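Local atomic coordinates of periplasmic binding protein (Sulfurospirillum deleyianum, PDB entry 4PAG), a protein that probably captures a solute in the periplasm for delivery to an ABC transporter, and holds a histidine molecule in this crystal structure. Residues Ala176-Gly181 / Asn234-Tyr238; Val258-Pro262 / Trp283-Lys287; Asp226-Ile230 / Val249-Val253. All blocks are in the same frame, centred on the assembly; numbering follows the deposited sequence.

Contact 1: Ala176-Gly181 / Asn234-Tyr238; sequences AEGDFG and NPTFY. With HIS (histidine), chain E.
This contact sits at the C-terminal end of the parallel sheet in the second lobe of a periplasmic binding protein, beside the pocket that holds the histidine. The loop leaving strand 172-176 meets the first turn of helix 235-243, which starts just after neighbouring strand 229-232. G178 (phi 77°, psi 172°) opens a type I beta turn that runs to G181, whose phi is also positive, at 71°. CA atoms come closest at D179 and F237, 5.2 Å apart. N234 occupies the N-cap position, but its side chain (chi1 m) makes no capping bond; it turns to the loop, and ND2 donates to OD1 of D179 at 3.0 Å. That carboxylate also forms a salt bridge with K52. Two waters finish the polar seam: water 1 donates to O of A176 and O of G178, both at 2.8 Å, and accepts from N of N234 at 2.9 Å; water 2 joins N of G178 (2.8 Å) to OD1 of N234 (2.7 Å). Next to these polar links F237, chi1 t, lays its ring against the turn and the strand end before it, with CE2 3.8 Å from CB of A176 and CE1 3.3 Å from O of F180. An ideal CB on G181 would run into the ring, so glycine lets the backbone close on it. At the helix start P235 lines the ligand pocket, its CG 3.8 Å from O of the histidine. A CH-pi contact covers one ring face: CA of G181 stands 3.5 Å from the centroid of the F237 ring, 3° off its normal.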
ATOM      1  N   ALA A 176       7.712  10.718  -8.359  1.00 12.27           N
ATOM      2  CA  ALA A 176       7.868  10.586  -9.805  1.00 12.40           C
ATOM      3  C   ALA A 176       7.306   9.260 -10.269  1.00 12.88           C
ATOM      4  O   ALA A 176       7.846   8.208  -9.960  1.00 13.56           O
ATOM      5  CB  ALA A 176       9.329  10.708 -10.199  1.00 11.87           C
ATOM      6  N   GLU A 177       6.217   9.323 -11.024  1.00 13.04           N
ATOM      7  CA  GLU A 177       5.557   8.131 -11.525  1.00 13.42           C
ATOM      8  C   GLU A 177       5.690   8.053 -13.036  1.00 14.80           C
ATOM      9  O   GLU A 177       6.063   9.033 -13.688  1.00 15.05           O
ATOM     10  CB  GLU A 177       4.089   8.157 -11.119  1.00 14.24           C
ATOM     11  CG  GLU A 177       3.877   8.055  -9.619  1.00 14.43           C
ATOM     12  CD  GLU A 177       2.405   8.096  -9.267  1.00 16.07           C
ATOM     13  OE1 GLU A 177       1.804   9.181  -9.467  1.00 16.62           O
ATOM     14  OE2 GLU A 177       1.861   7.056  -8.814  1.00 16.02           O
ATOM     15  N   GLY A 178       5.412   6.870 -13.578  1.00 16.03           N
ATOM     16  CA  GLY A 178       5.511   6.617 -15.002  1.00 15.94           C
ATOM     17  C   GLY A 178       6.935   6.431 -15.491  1.00 17.28           C
ATOM     18  O   GLY A 178       7.907   6.653 -14.767  1.00 16.20           O
ATOM     19  N   ASP A 179       7.050   6.033 -16.750  1.00 18.12           N
ATOM     20  CA  ASP A 179       8.345   5.705 -17.335  1.00 20.06           C
ATOM     21  C   ASP A 179       9.232   6.918 -17.537  1.00 17.16           C
ATOM     22  O   ASP A 179      10.433   6.774 -17.690  1.00 20.82           O
ATOM     23  CB  ASP A 179       8.152   4.987 -18.665  1.00 23.26           C
ATOM     24  CG  ASP A 179       7.470   3.638 -18.503  1.00 32.27           C
ATOM     25  OD1 ASP A 179       7.644   3.005 -17.431  1.00 35.80           O
ATOM     26  OD2 ASP A 179       6.761   3.216 -19.445  1.00 39.38           O
ATOM     27  N   PHE A 180       8.648   8.109 -17.526  1.00 16.49           N
ATOM     28  CA  PHE A 180       9.400   9.322 -17.826  1.00 17.22           C
ATOM     29  C   PHE A 180       9.396  10.306 -16.671  1.00 14.91           C
ATOM     30  O   PHE A 180       9.878  11.427 -16.815  1.00 17.05           O
ATOM     31  CB  PHE A 180       8.832   9.969 -19.092  1.00 20.79           C
ATOM     32  CG  PHE A 180       8.687   9.009 -20.247  1.00 24.50           C
ATOM     33  CD1 PHE A 180       9.759   8.746 -21.089  1.00 29.86           C
ATOM     34  CD2 PHE A 180       7.479   8.368 -20.487  1.00 28.17           C
ATOM     35  CE1 PHE A 180       9.626   7.864 -22.154  1.00 34.16           C
ATOM     36  CE2 PHE A 180       7.341   7.479 -21.543  1.00 28.73           C
ATOM     37  CZ  PHE A 180       8.415   7.226 -22.377  1.00 32.59           C
ATOM     38  N   GLY A 181       8.864   9.885 -15.522  1.00 15.28           N
ATOM     39  CA  GLY A 181       8.835  10.722 -14.329  1.00 16.15           C
ATOM     40  C   GLY A 181       7.872  11.895 -14.399  1.00 15.61           C
ATOM     41  O   GLY A 181       7.905  12.761 -13.528  1.00 15.94           O
ATOM     42  N   ASN A 234       9.112   3.794 -11.009  1.00 17.13           N
ATOM     43  CA  ASN A 234       9.498   2.959 -12.150  1.00 16.95           C
ATOM     44  C   ASN A 234      11.021   2.834 -12.312  1.00 15.51           C
ATOM     45  O   ASN A 234      11.738   3.842 -12.389  1.00 15.69           O
ATOM     46  CB  ASN A 234       8.821   3.469 -13.430  1.00 18.64           C
ATOM     47  CG  ASN A 234       7.299   3.239 -13.425  1.00 23.37           C
ATOM     48  OD1 ASN A 234       6.693   2.984 -12.376  1.00 27.64           O
ATOM     49  ND2 ASN A 234       6.683   3.315 -14.602  1.00 24.12           N
ATOM     50  N   PRO A 235      11.530   1.595 -12.355  1.00 16.03           N
ATOM     51  CA  PRO A 235      12.980   1.434 -12.467  1.00 18.00           C
ATOM     52  C   PRO A 235      13.577   2.023 -13.748  1.00 19.33           C
ATOM     53  O   PRO A 235      14.724   2.456 -13.710  1.00 20.19           O
ATOM     54  CB  PRO A 235      13.187  -0.086 -12.413  1.00 19.34           C
ATOM     55  CG  PRO A 235      11.866  -0.679 -12.743  1.00 20.50           C
ATOM     56  CD  PRO A 235      10.833   0.298 -12.270  1.00 18.03           C
ATOM     57  N   THR A 236      12.820   2.069 -14.851  1.00 21.56           N
ATOM     58  CA  THR A 236      13.344   2.685 -16.091  1.00 24.51           C
ATOM     59  C   THR A 236      13.591   4.179 -15.886  1.00 20.73           C
ATOM     60  O   THR A 236      14.592   4.719 -16.358  1.00 23.13           O
ATOM     61  CB  THR A 236      12.446   2.494 -17.349  1.00 28.14           C
ATOM     62  OG1 THR A 236      11.264   3.312 -17.262  1.00 37.40           O
ATOM     63  CG2 THR A 236      12.053   1.051 -17.533  1.00 26.70           C
ATOM     64  N   PHE A 237      12.694   4.850 -15.173  1.00 17.81           N
ATOM     65  CA  PHE A 237      12.909   6.252 -14.895  1.00 17.42           C
ATOM     66  C   PHE A 237      14.093   6.468 -13.949  1.00 16.22           C
ATOM     67  O   PHE A 237      14.886   7.404 -14.122  1.00 16.58           O
ATOM     68  CB  PHE A 237      11.669   6.941 -14.337  1.00 18.88           C
ATOM     69  CG  PHE A 237      11.897   8.392 -14.101  1.00 18.03           C
ATOM     70  CD1 PHE A 237      12.235   9.213 -15.170  1.00 17.94           C
ATOM     71  CD2 PHE A 237      11.891   8.919 -12.826  1.00 17.12           C
ATOM     72  CE1 PHE A 237      12.506  10.546 -14.973  1.00 18.36           C
ATOM     73  CE2 PHE A 237      12.163  10.261 -12.621  1.00 19.09           C
ATOM     74  CZ  PHE A 237      12.477  11.074 -13.696  1.00 19.04           C
ATOM     75  N   TYR A 238      14.222   5.603 -12.953  1.00 14.19           N
ATOM     76  CA  TYR A 238      15.329   5.716 -12.007  1.00 15.93           C
ATOM     77  C   TYR A 238      16.693   5.677 -12.716  1.00 16.16           C
ATOM     78  O   TYR A 238      17.604   6.436 -12.365  1.00 15.33           O
ATOM     79  CB  TYR A 238      15.219   4.631 -10.947  1.00 16.89           C
ATOM     80  CG  TYR A 238      16.342   4.643  -9.951  1.00 17.48           C
ATOM     81  CD1 TYR A 238      16.344   5.530  -8.879  1.00 17.94           C
ATOM     82  CD2 TYR A 238      17.409   3.774 -10.085  1.00 21.19           C
ATOM     83  CE1 TYR A 238      17.377   5.538  -7.956  1.00 19.21           C
ATOM     84  CE2 TYR A 238      18.449   3.782  -9.177  1.00 27.51           C
ATOM     85  CZ  TYR A 238      18.430   4.665  -8.116  1.00 24.62           C
ATOM     86  OH  TYR A 238      19.479   4.655  -7.226  1.00 32.41           O
TER
HETATM   87  N   HIS E 403      15.093  -2.325  -8.332  0.50 28.91           N
HETATM   88  CA  HIS E 403      13.724  -2.653  -7.847  0.50 25.90           C
HETATM   89  C   HIS E 403      12.704  -2.484  -8.964  0.50 22.60           C
HETATM   90  O   HIS E 403      11.909  -1.537  -9.039  0.50 15.82           O
HETATM   91  CB  HIS E 403      13.352  -1.795  -6.644  0.50 24.46           C
HETATM   92  CG  HIS E 403      14.417  -1.736  -5.594  0.50 24.82           C
HETATM   93  ND1 HIS E 403      14.591  -0.649  -4.765  0.50 21.02           N
HETATM   94  CD2 HIS E 403      15.370  -2.632  -5.244  0.50 27.39           C
HETATM   95  CE1 HIS E 403      15.597  -0.882  -3.941  0.50 24.88           C
HETATM   96  NE2 HIS E 403      16.087  -2.078  -4.211  0.50 28.41           N
HETATM   97  OXT HIS E 403      12.674  -3.330  -9.845  0.50 24.38           O
HETATM   98  O   HOH W   1       8.719   6.512 -12.052  1.00 14.26           O
HETATM   99  O   HOH W   2       4.742   4.811 -11.812  1.00 22.86           O

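Contact 2: Val258-Pro262 / Trp283-Lys287; sequences VYLVP and WIASK. With HIS (histidine), chain E.
An edge strand of the parallel sheet is covered here by helix 277-288 in a lobe of this periplasmic binding protein, and the strand's end, L260 with V261 after it, lines the histidine pocket. Strand 258-260 and helix segment 283-287 run nearly antiparallel, at 161°, with axes 10.5 Å apart; Y259 faces K287 (CA atoms 7.9 Å apart). Two large side chains fill that gap. W283, chi1 t, drives its six-membered ring into the hollow formed by Y259, V261 and P262: CZ2 lies 3.9 Å from CB of Y259, CZ3 lies 4.0 Å from CG2 of V261, and CD of P262 sits over the ring face, 3.9 Å from its centroid. One turn on, K287 (chi1 m, chi2 m) drapes its aliphatic chain across the Y259 ring (chi1 m), CD 3.6 Å above the centroid. Water 3 bridges OH of Y259 (2.6 Å) and O of K287 (2.8 Å). L260 turns away from the helix; its O accepts a weak hydrogen bond from ND1 of the bound histidine at 3.3 Å.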
ATOM      1  N   VAL A 258      17.515  10.595  -4.770  1.00 14.90           N
ATOM      2  CA  VAL A 258      16.515  10.011  -5.647  1.00 14.20           C
ATOM      3  C   VAL A 258      16.468   8.527  -5.293  1.00 14.36           C
ATOM      4  O   VAL A 258      17.499   7.859  -5.331  1.00 14.04           O
ATOM      5  CB  VAL A 258      16.917  10.164  -7.129  1.00 14.39           C
ATOM      6  CG1 VAL A 258      15.883   9.525  -8.047  1.00 13.43           C
ATOM      7  CG2 VAL A 258      17.151  11.630  -7.495  1.00 14.70           C
ATOM      8  N   TYR A 259      15.294   8.010  -4.928  1.00 14.89           N
ATOM      9  CA  TYR A 259      15.197   6.650  -4.377  1.00 14.83           C
ATOM     10  C   TYR A 259      14.073   5.859  -5.017  1.00 13.97           C
ATOM     11  O   TYR A 259      12.962   6.368  -5.190  1.00 13.34           O
ATOM     12  CB  TYR A 259      15.015   6.700  -2.850  1.00 15.75           C
ATOM     13  CG  TYR A 259      16.077   7.550  -2.167  1.00 16.81           C
ATOM     14  CD1 TYR A 259      17.366   7.070  -1.982  1.00 15.99           C
ATOM     15  CD2 TYR A 259      15.801   8.854  -1.764  1.00 17.41           C
ATOM     16  CE1 TYR A 259      18.353   7.859  -1.402  1.00 16.96           C
ATOM     17  CE2 TYR A 259      16.779   9.646  -1.167  1.00 18.10           C
ATOM     18  CZ  TYR A 259      18.050   9.136  -0.984  1.00 16.36           C
ATOM     19  OH  TYR A 259      19.020   9.904  -0.391  1.00 18.68           O
ATOM     20  N   LEU A 260      14.381   4.612  -5.366  1.00 13.10           N
ATOM     21  CA  LEU A 260      13.444   3.717  -6.027  1.00 13.39           C
ATOM     22  C   LEU A 260      12.652   2.940  -4.973  1.00 12.11           C
ATOM     23  O   LEU A 260      13.221   2.330  -4.081  1.00 12.47           O
ATOM     24  CB  LEU A 260      14.202   2.751  -6.943  1.00 14.88           C
ATOM     25  CG  LEU A 260      13.424   1.779  -7.824  1.00 16.95           C
ATOM     26  CD1 LEU A 260      12.556   2.504  -8.837  1.00 18.44           C
ATOM     27  CD2 LEU A 260      14.396   0.830  -8.526  1.00 18.50           C
ATOM     28  N   VAL A 261      11.334   2.978  -5.069  1.00 12.28           N
ATOM     29  CA  VAL A 261      10.480   2.302  -4.088  1.00 13.19           C
ATOM     30  C   VAL A 261      10.639   0.782  -4.204  1.00 12.49           C
ATOM     31  O   VAL A 261      10.486   0.238  -5.291  1.00 14.65           O
ATOM     32  CB  VAL A 261       8.992   2.672  -4.294  1.00 13.27           C
ATOM     33  CG1 VAL A 261       8.099   1.926  -3.321  1.00 13.11           C
ATOM     34  CG2 VAL A 261       8.774   4.167  -4.138  1.00 13.82           C
ATOM     35  N   PRO A 262      10.944   0.089  -3.089  1.00 11.90           N
ATOM     36  CA  PRO A 262      10.968  -1.373  -3.101  1.00 14.20           C
ATOM     37  C   PRO A 262       9.616  -2.015  -3.372  1.00 14.81           C
ATOM     38  O   PRO A 262       8.559  -1.464  -3.014  1.00 14.07           O
ATOM     39  CB  PRO A 262      11.437  -1.735  -1.691  1.00 15.62           C
ATOM     40  CG  PRO A 262      12.165  -0.530  -1.211  1.00 14.01           C
ATOM     41  CD  PRO A 262      11.415   0.623  -1.804  1.00 13.08           C
ATOM     42  N   TRP A 283      10.550   3.996   5.785  1.00 14.04           N
ATOM     43  CA  TRP A 283      11.559   4.063   4.727  1.00 14.63           C
ATOM     44  C   TRP A 283      11.599   5.457   4.095  1.00 13.56           C
ATOM     45  O   TRP A 283      12.680   6.051   3.945  1.00 13.24           O
ATOM     46  CB  TRP A 283      11.298   2.989   3.673  1.00 14.44           C
ATOM     47  CG  TRP A 283      12.193   3.094   2.485  1.00 15.63           C
ATOM     48  CD1 TRP A 283      13.497   2.693   2.404  1.00 16.37           C
ATOM     49  CD2 TRP A 283      11.863   3.640   1.207  1.00 14.25           C
ATOM     50  NE1 TRP A 283      13.993   2.948   1.156  1.00 15.92           N
ATOM     51  CE2 TRP A 283      13.016   3.538   0.401  1.00 14.56           C
ATOM     52  CE3 TRP A 283      10.710   4.212   0.663  1.00 14.21           C
ATOM     53  CZ2 TRP A 283      13.044   3.971  -0.921  1.00 13.10           C
ATOM     54  CZ3 TRP A 283      10.745   4.659  -0.648  1.00 14.63           C
ATOM     55  CH2 TRP A 283      11.906   4.531  -1.425  1.00 13.57           C
ATOM     56  N   ILE A 284      10.429   5.986   3.740  1.00 12.95           N
ATOM     57  CA  ILE A 284      10.336   7.367   3.233  1.00 13.87           C
ATOM     58  C   ILE A 284      10.922   8.388   4.232  1.00 13.84           C
ATOM     59  O   ILE A 284      11.702   9.273   3.842  1.00 13.30           O
ATOM     60  CB  ILE A 284       8.880   7.769   2.884  1.00 14.39           C
ATOM     61  CG1 ILE A 284       8.382   6.993   1.659  1.00 15.08           C
ATOM     62  CG2 ILE A 284       8.783   9.254   2.590  1.00 14.45           C
ATOM     63  CD1 ILE A 284       6.875   7.031   1.502  1.00 15.34           C
ATOM     64  N   ALA A 285      10.542   8.285   5.504  1.00 14.41           N
ATOM     65  CA  ALA A 285      11.056   9.210   6.527  1.00 14.95           C
ATOM     66  C   ALA A 285      12.587   9.182   6.609  1.00 15.55           C
ATOM     67  O   ALA A 285      13.237  10.232   6.751  1.00 16.46           O
ATOM     68  CB  ALA A 285      10.449   8.895   7.888  1.00 15.40           C
ATOM     69  N   SER A 286      13.152   7.983   6.502  1.00 13.90           N
ATOM     70  CA  SER A 286      14.606   7.795   6.526  1.00 15.59           C
ATOM     71  C   SER A 286      15.286   8.509   5.354  1.00 16.52           C
ATOM     72  O   SER A 286      16.412   8.974   5.485  1.00 20.05           O
ATOM     73  CB  SER A 286      14.979   6.306   6.527  1.00 17.50           C
ATOM     74  OG  SER A 286      14.856   5.712   5.236  1.00 18.69           O
ATOM     75  N   LYS A 287      14.599   8.600   4.222  1.00 16.23           N
ATOM     76  CA  LYS A 287      15.132   9.299   3.055  1.00 16.10           C
ATOM     77  C   LYS A 287      14.896  10.814   3.126  1.00 14.96           C
ATOM     78  O   LYS A 287      15.734  11.582   2.676  1.00 18.16           O
ATOM     79  CB  LYS A 287      14.528   8.730   1.768  1.00 17.37           C
ATOM     80  CG  LYS A 287      14.799   7.248   1.531  1.00 19.28           C
ATOM     81  CD  LYS A 287      16.283   6.894   1.606  1.00 20.12           C
ATOM     82  CE  LYS A 287      16.513   5.431   1.272  1.00 21.67           C
ATOM     83  NZ  LYS A 287      17.826   4.975   1.794  1.00 22.58           N
TER
HETATM   84  N   HIS E 403      15.093  -2.325  -8.332  0.50 28.91           N
HETATM   85  CA  HIS E 403      13.724  -2.653  -7.847  0.50 25.90           C
HETATM   86  C   HIS E 403      12.704  -2.484  -8.964  0.50 22.60           C
HETATM   87  O   HIS E 403      11.909  -1.537  -9.039  0.50 15.82           O
HETATM   88  CB  HIS E 403      13.352  -1.795  -6.644  0.50 24.46           C
HETATM   89  CG  HIS E 403      14.417  -1.736  -5.594  0.50 24.82           C
HETATM   90  ND1 HIS E 403      14.591  -0.649  -4.765  0.50 21.02           N
HETATM   91  CD2 HIS E 403      15.370  -2.632  -5.244  0.50 27.39           C
HETATM   92  CE1 HIS E 403      15.597  -0.882  -3.941  0.50 24.88           C
HETATM   93  NE2 HIS E 403      16.087  -2.078  -4.211  0.50 28.41           N
HETATM   94  OXT HIS E 403      12.674  -3.330  -9.845  0.50 24.38           O
HETATM   95  O   HOH W   3      18.210  11.532   1.436  1.00 25.61           O

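Contact 3: Asp226-Ile230 / Val249-Val253; sequences DPEVI and VLKAV
A252 pushes its methyl group against the backbone entering strand 229-232, with CB 3.6 Å from O of P227 and 3.5 Å from O of E228. The small side chain lets the start of helix 251-254 come close: CA atoms of E228 and A252 are 5.1 Å apart, those of D226 and L250 6.7 Å. D226 follows helix 219-225 with a positive phi (50°, psi 56°); P227 is extended (psi 151°), E228 kinks the chain again (psi -35°), and the strand begins at V229. I230 (chi1 m, chi2 t) reaches back so that CD1 touches CD1 of L250 at 3.9 Å and CB of A252 at 4.0 Å. L250 holds the N-cap position. No direct hydrogen bond crosses; instead water 4 donates to O of P227 (2.6 Å) and accepts from N of A252 (3.0 Å). E228 points away, and its OE2 accepts from N of K172. This is part of a beta-alpha-beta crossover: the helical connection between parallel neighbours 229-232 and 258-260 packs against the start of the first strand, as in alpha/beta lobes of periplasmic binding proteins.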
ATOM      1  N   ASP A 226      11.419  22.304  -7.587  1.00 16.73           N
ATOM      2  CA  ASP A 226      12.708  22.236  -6.894  1.00 18.23           C
ATOM      3  C   ASP A 226      12.675  21.264  -5.694  1.00 17.21           C
ATOM      4  O   ASP A 226      12.971  21.652  -4.558  1.00 18.23           O
ATOM      5  CB  ASP A 226      13.115  23.657  -6.454  1.00 21.27           C
ATOM      6  CG  ASP A 226      14.515  23.725  -5.841  1.00 24.68           C
ATOM      7  OD1 ASP A 226      15.386  22.916  -6.215  1.00 25.63           O
ATOM      8  OD2 ASP A 226      14.748  24.606  -4.979  1.00 28.11           O
ATOM      9  N   PRO A 227      12.306  19.995  -5.934  1.00 14.82           N
ATOM     10  CA  PRO A 227      12.224  19.096  -4.779  1.00 15.67           C
ATOM     11  C   PRO A 227      13.597  18.813  -4.175  1.00 15.85           C
ATOM     12  O   PRO A 227      14.615  18.862  -4.877  1.00 17.79           O
ATOM     13  CB  PRO A 227      11.626  17.815  -5.374  1.00 15.80           C
ATOM     14  CG  PRO A 227      12.077  17.830  -6.801  1.00 16.10           C
ATOM     15  CD  PRO A 227      12.022  19.284  -7.198  1.00 15.41           C
ATOM     16  N   GLU A 228      13.618  18.541  -2.877  1.00 16.06           N
ATOM     17  CA  GLU A 228      14.845  18.155  -2.188  1.00 16.31           C
ATOM     18  C   GLU A 228      15.086  16.656  -2.322  1.00 14.89           C
ATOM     19  O   GLU A 228      16.236  16.213  -2.402  1.00 15.41           O
ATOM     20  CB  GLU A 228      14.783  18.558  -0.719  1.00 19.24           C
ATOM     21  CG  GLU A 228      14.649  20.056  -0.526  1.00 23.04           C
ATOM     22  CD  GLU A 228      14.247  20.434   0.887  1.00 28.08           C
ATOM     23  OE1 GLU A 228      15.140  20.467   1.760  1.00 41.22           O
ATOM     24  OE2 GLU A 228      13.048  20.706   1.121  1.00 23.11           O
ATOM     25  N   VAL A 229      14.000  15.887  -2.335  1.00 14.26           N
ATOM     26  CA  VAL A 229      14.054  14.444  -2.522  1.00 12.93           C
ATOM     27  C   VAL A 229      13.071  14.025  -3.616  1.00 12.35           C
ATOM     28  O   VAL A 229      11.969  14.570  -3.722  1.00 11.48           O
ATOM     29  CB  VAL A 229      13.732  13.695  -1.211  1.00 13.87           C
ATOM     30  CG1 VAL A 229      13.566  12.203  -1.457  1.00 14.45           C
ATOM     31  CG2 VAL A 229      14.824  13.920  -0.165  1.00 14.88           C
ATOM     32  N   ILE A 230      13.477  13.050  -4.423  1.00 12.43           N
ATOM     33  CA  ILE A 230      12.592  12.467  -5.417  1.00 13.00           C
ATOM     34  C   ILE A 230      12.404  10.982  -5.122  1.00 13.95           C
ATOM     35  O   ILE A 230      13.367  10.227  -4.993  1.00 13.33           O
ATOM     36  CB  ILE A 230      13.099  12.678  -6.856  1.00 13.73           C
ATOM     37  CG1 ILE A 230      13.130  14.173  -7.202  1.00 13.60           C
ATOM     38  CG2 ILE A 230      12.213  11.904  -7.831  1.00 13.87           C
ATOM     39  CD1 ILE A 230      13.885  14.513  -8.472  1.00 14.00           C
ATOM     40  N   VAL A 249      19.976  19.347 -13.846  1.00 15.75           N
ATOM     41  CA  VAL A 249      19.561  20.670 -13.364  1.00 17.82           C
ATOM     42  C   VAL A 249      18.975  20.618 -11.946  1.00 15.58           C
ATOM     43  O   VAL A 249      19.038  21.595 -11.207  1.00 16.01           O
ATOM     44  CB  VAL A 249      18.558  21.349 -14.331  1.00 21.20           C
ATOM     45  CG1 VAL A 249      17.240  20.586 -14.427  1.00 21.73           C
ATOM     46  CG2 VAL A 249      18.286  22.767 -13.891  1.00 25.35           C
ATOM     47  N   LEU A 250      18.410  19.475 -11.570  1.00 15.43           N
ATOM     48  CA  LEU A 250      17.749  19.336 -10.277  1.00 16.21           C
ATOM     49  C   LEU A 250      18.747  19.096  -9.148  1.00 15.88           C
ATOM     50  O   LEU A 250      19.614  18.223  -9.251  1.00 15.03           O
ATOM     51  CB  LEU A 250      16.764  18.173 -10.329  1.00 16.09           C
ATOM     52  CG  LEU A 250      15.595  18.304 -11.308  1.00 18.83           C
ATOM     53  CD1 LEU A 250      14.777  17.024 -11.322  1.00 19.93           C
ATOM     54  CD2 LEU A 250      14.702  19.481 -10.953  1.00 20.63           C
ATOM     55  N   LYS A 251      18.605  19.844  -8.057  1.00 16.99           N
ATOM     56  CA  LYS A 251      19.482  19.676  -6.894  1.00 19.45           C
ATOM     57  C   LYS A 251      19.354  18.267  -6.289  1.00 17.44           C
ATOM     58  O   LYS A 251      20.336  17.702  -5.827  1.00 15.67           O
ATOM     59  CB  LYS A 251      19.205  20.739  -5.823  1.00 24.05           C
ATOM     60  CG  LYS A 251      19.377  22.186  -6.284  1.00 32.73           C
ATOM     61  CD  LYS A 251      20.825  22.676  -6.261  1.00 40.86           C
ATOM     62  CE  LYS A 251      20.901  24.160  -6.626  1.00 45.48           C
ATOM     63  NZ  LYS A 251      22.270  24.773  -6.578  1.00 41.00           N
ATOM     64  N   ALA A 252      18.150  17.698  -6.289  1.00 17.05           N
ATOM     65  CA  ALA A 252      17.966  16.344  -5.783  1.00 16.91           C
ATOM     66  C   ALA A 252      18.840  15.360  -6.564  1.00 17.02           C
ATOM     67  O   ALA A 252      19.393  14.426  -5.984  1.00 17.97           O
ATOM     68  CB  ALA A 252      16.501  15.931  -5.853  1.00 16.66           C
ATOM     69  N   VAL A 253      18.977  15.591  -7.869  1.00 15.96           N
ATOM     70  CA  VAL A 253      19.769  14.715  -8.728  1.00 16.56           C
ATOM     71  C   VAL A 253      21.264  14.910  -8.450  1.00 16.56           C
ATOM     72  O   VAL A 253      22.002  13.934  -8.323  1.00 16.20           O
ATOM     73  CB  VAL A 253      19.422  14.916 -10.219  1.00 16.91           C
ATOM     74  CG1 VAL A 253      20.420  14.204 -11.124  1.00 19.27           C
ATOM     75  CG2 VAL A 253      18.005  14.429 -10.494  1.00 16.00           C
TER
HETATM   76  O   HOH W   4      15.604  18.995  -7.290  1.00 23.51           O

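From the N terminus, the loop after strand 172-176 comes first and waits for its partner at 234-238. Before that partner arrives, 226-230 opens contact 3, which closes at 249-253 after contact 1 has closed, so the two cross. Contact 2 follows in series, opening at 258-262 and closing on helix 277-288 at 283-287. The parallel sheet ties them together: A176 packs on I230, and N of Y259 lies 2.9 Å from O of I230, a probable hydrogen bond between neighbouring strands. Y238 of contact 1 rests on V258 and L260 of contact 2. Contacts 1 and 2 both touch the bound histidine, whereas the side chain of I230 in contact 3 is about 13 Å from it.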